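Side-chain contact in signal recognition particle subunit SRP68 (Chaetomium thermophilum, PDB 4P3G), which binds 7S RNA as a component of the signal recognition particle, which probably targets secretory and membrane proteins to the endoplasmic reticulum during translation: residues E64-N69 / Q125-G130. Numbering follows the deposited sequence.
Sequences EQIAEN and QALSDG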
loop_
_atom_site.group_PDB
_atom_site.type_symbol
_atom_site.label_atom_id
_atom_site.label_comp_id
_atom_site.label_asym_id
_atom_site.label_seq_id
_atom_site.Cartn_x
_atom_site.Cartn_y
_atom_site.Cartn_z
ATOM N N GLU A 64 -11.486 1.769 -41.982
ATOM C CA GLU A 64 -12.380 1.258 -43.012
ATOM C C GLU A 64 -11.981 -0.158 -43.417
ATOM O O GLU A 64 -12.841 -0.999 -43.685
ATOM C CB GLU A 64 -12.379 2.193 -44.213
ATOM C CG GLU A 64 -12.799 3.621 -43.869
ATOM C CD GLU A 64 -11.683 4.430 -43.204
ATOM O OE1 GLU A 64 -10.594 3.863 -42.955
ATOM O OE2 GLU A 64 -11.899 5.629 -42.918
ATOM N N GLN A 65 -10.674 -0.413 -43.441
ATOM C CA GLN A 65 -10.148 -1.748 -43.728
ATOM C C GLN A 65 -10.465 -2.761 -42.639
ATOM O O GLN A 65 -10.643 -3.943 -42.927
ATOM C CB GLN A 65 -8.643 -1.713 -43.971
ATOM C CG GLN A 65 -8.288 -1.201 -45.355
ATOM C CD GLN A 65 -6.796 -1.102 -45.585
ATOM O OE1 GLN A 65 -6.010 -0.966 -44.643
ATOM N NE2 GLN A 65 -6.391 -1.268 -46.839
ATOM N N ILE A 66 -10.485 -2.317 -41.389
ATOM C CA ILE A 66 -10.877 -3.204 -40.305
ATOM C C ILE A 66 -12.353 -3.562 -40.413
ATOM O O ILE A 66 -12.737 -4.721 -40.244
ATOM C CB ILE A 66 -10.648 -2.541 -38.951
ATOM C CG1 ILE A 66 -9.163 -2.284 -38.751
ATOM C CG2 ILE A 66 -11.132 -3.426 -37.834
ATOM C CD1 ILE A 66 -8.864 -1.554 -37.493
ATOM N N ALA A 67 -13.175 -2.563 -40.727
ATOM C CA ALA A 67 -14.605 -2.773 -40.909
ATOM C C ALA A 67 -14.898 -3.672 -42.112
ATOM O O ALA A 67 -15.816 -4.503 -42.071
ATOM C CB ALA A 67 -15.297 -1.452 -41.063
ATOM N N GLU A 68 -14.120 -3.483 -43.177
ATOM C CA GLU A 68 -14.287 -4.231 -44.422
ATOM C C GLU A 68 -13.953 -5.698 -44.200
ATOM O O GLU A 68 -14.725 -6.583 -44.542
ATOM C CB GLU A 68 -13.396 -3.657 -45.528
ATOM C CG GLU A 68 -13.600 -4.292 -46.907
ATOM C CD GLU A 68 -12.541 -3.879 -47.931
ATOM O OE1 GLU A 68 -11.533 -3.250 -47.540
ATOM O OE2 GLU A 68 -12.742 -4.148 -49.137
ATOM N N ASN A 69 -12.794 -5.945 -43.612
ATOM C CA ASN A 69 -12.318 -7.298 -43.394
ATOM C C ASN A 69 -11.568 -7.398 -42.067
ATOM O O ASN A 69 -10.579 -6.692 -41.847
ATOM C CB ASN A 69 -11.410 -7.691 -44.558
ATOM C CG ASN A 69 -11.169 -9.171 -44.644
ATOM O OD1 ASN A 69 -11.241 -9.888 -43.648
ATOM N ND2 ASN A 69 -10.868 -9.642 -45.845
ATOM N N GLN A 125 -5.672 2.447 -31.824
ATOM C CA GLN A 125 -6.138 3.742 -32.296
ATOM C C GLN A 125 -7.068 3.617 -33.503
ATOM O O GLN A 125 -8.049 4.335 -33.600
ATOM C CB GLN A 125 -4.960 4.657 -32.616
ATOM C CG GLN A 125 -4.206 5.127 -31.374
ATOM C CD GLN A 125 -2.956 5.911 -31.726
ATOM O OE1 GLN A 125 -2.354 5.704 -32.783
ATOM N NE2 GLN A 125 -2.557 6.814 -30.841
ATOM N N ALA A 126 -6.777 2.713 -34.427
ATOM C CA ALA A 126 -7.665 2.569 -35.568
ATOM C C ALA A 126 -8.995 2.013 -35.100
ATOM O O ALA A 126 -10.046 2.517 -35.491
ATOM C CB ALA A 126 -7.067 1.680 -36.621
ATOM N N LEU A 127 -8.948 1.009 -34.229
ATOM C CA LEU A 127 -10.169 0.420 -33.694
ATOM C C LEU A 127 -11.027 1.427 -32.966
ATOM O O LEU A 127 -12.255 1.340 -33.016
ATOM C CB LEU A 127 -9.862 -0.718 -32.727
ATOM C CG LEU A 127 -9.637 -2.128 -33.253
ATOM C CD1 LEU A 127 -9.492 -3.060 -32.073
ATOM C CD2 LEU A 127 -10.809 -2.584 -34.136
ATOM N N SER A 128 -10.393 2.406 -32.333
ATOM C CA SER A 128 -11.136 3.271 -31.437
ATOM C C SER A 128 -12.022 4.253 -32.184
ATOM O O SER A 128 -13.239 4.095 -32.203
ATOM C CB SER A 128 -10.196 4.004 -30.466
ATOM O OG SER A 128 -9.667 5.185 -31.032
ATOM N N ASP A 129 -11.438 5.266 -32.799
ATOM C CA ASP A 129 -12.274 6.380 -33.215
ATOM C C ASP A 129 -13.120 6.209 -34.499
ATOM O O ASP A 129 -14.330 6.448 -34.472
ATOM C CB ASP A 129 -11.426 7.657 -33.303
ATOM C CG ASP A 129 -11.774 8.656 -32.208
ATOM O OD1 ASP A 129 -12.357 8.231 -31.184
ATOM O OD2 ASP A 129 -11.473 9.859 -32.373
ATOM N N GLY A 130 -12.523 5.758 -35.597
ATOM C CA GLY A 130 -13.158 5.968 -36.889
ATOM C C GLY A 130 -14.388 5.177 -37.317
ATOM O O GLY A 130 -14.617 5.025 -38.524
#
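Ile66 meets Ala126 and Leu127 where the short helix 63-68 packs against the C-terminal part of helix 103-128, in the all-helical, tetratricopeptide-like RNA-binding domain of SRP68. The contact illustrates how one branched residue can join a short helix to a long one. Both branches of Ile66 are used. CG1 lies beside the backbone N (chi1 -64°) and, with the chain extended beyond it (chi2 176°), carries CD1 to within 3.8 Å of Ala126 CB. The other branch, CG2, stands anti to that N and meets Leu127 CD2 at 3.8 Å. The isoleucine and leucine side chains cross at about a right angle, and Leu127 reaches over with a single methyl, CD2, which also lies 4.0 Å from Ile66 CD1. All three residues are buried: Ile66 also packs on Ile61, Val73 and His8 of the purification tag, Leu127 on Ala134 and Ala142. The Glu64 and Gly130 side is looser and exposed. Glu64 bends back toward Gly130, yet Glu64 OE2 stays 5.2 Å from Gly130 O, and no hydrogen bond spans the two segments. Away from the apolar centre, polar side chains bond within their own stretch of chain: Asn69 OD1 accepts from Glu71 N at the start of helix 71-93, and Ser128 OG donates to Gln125 O at 3.2 Å, approaching 30° out of the carbonyl plane.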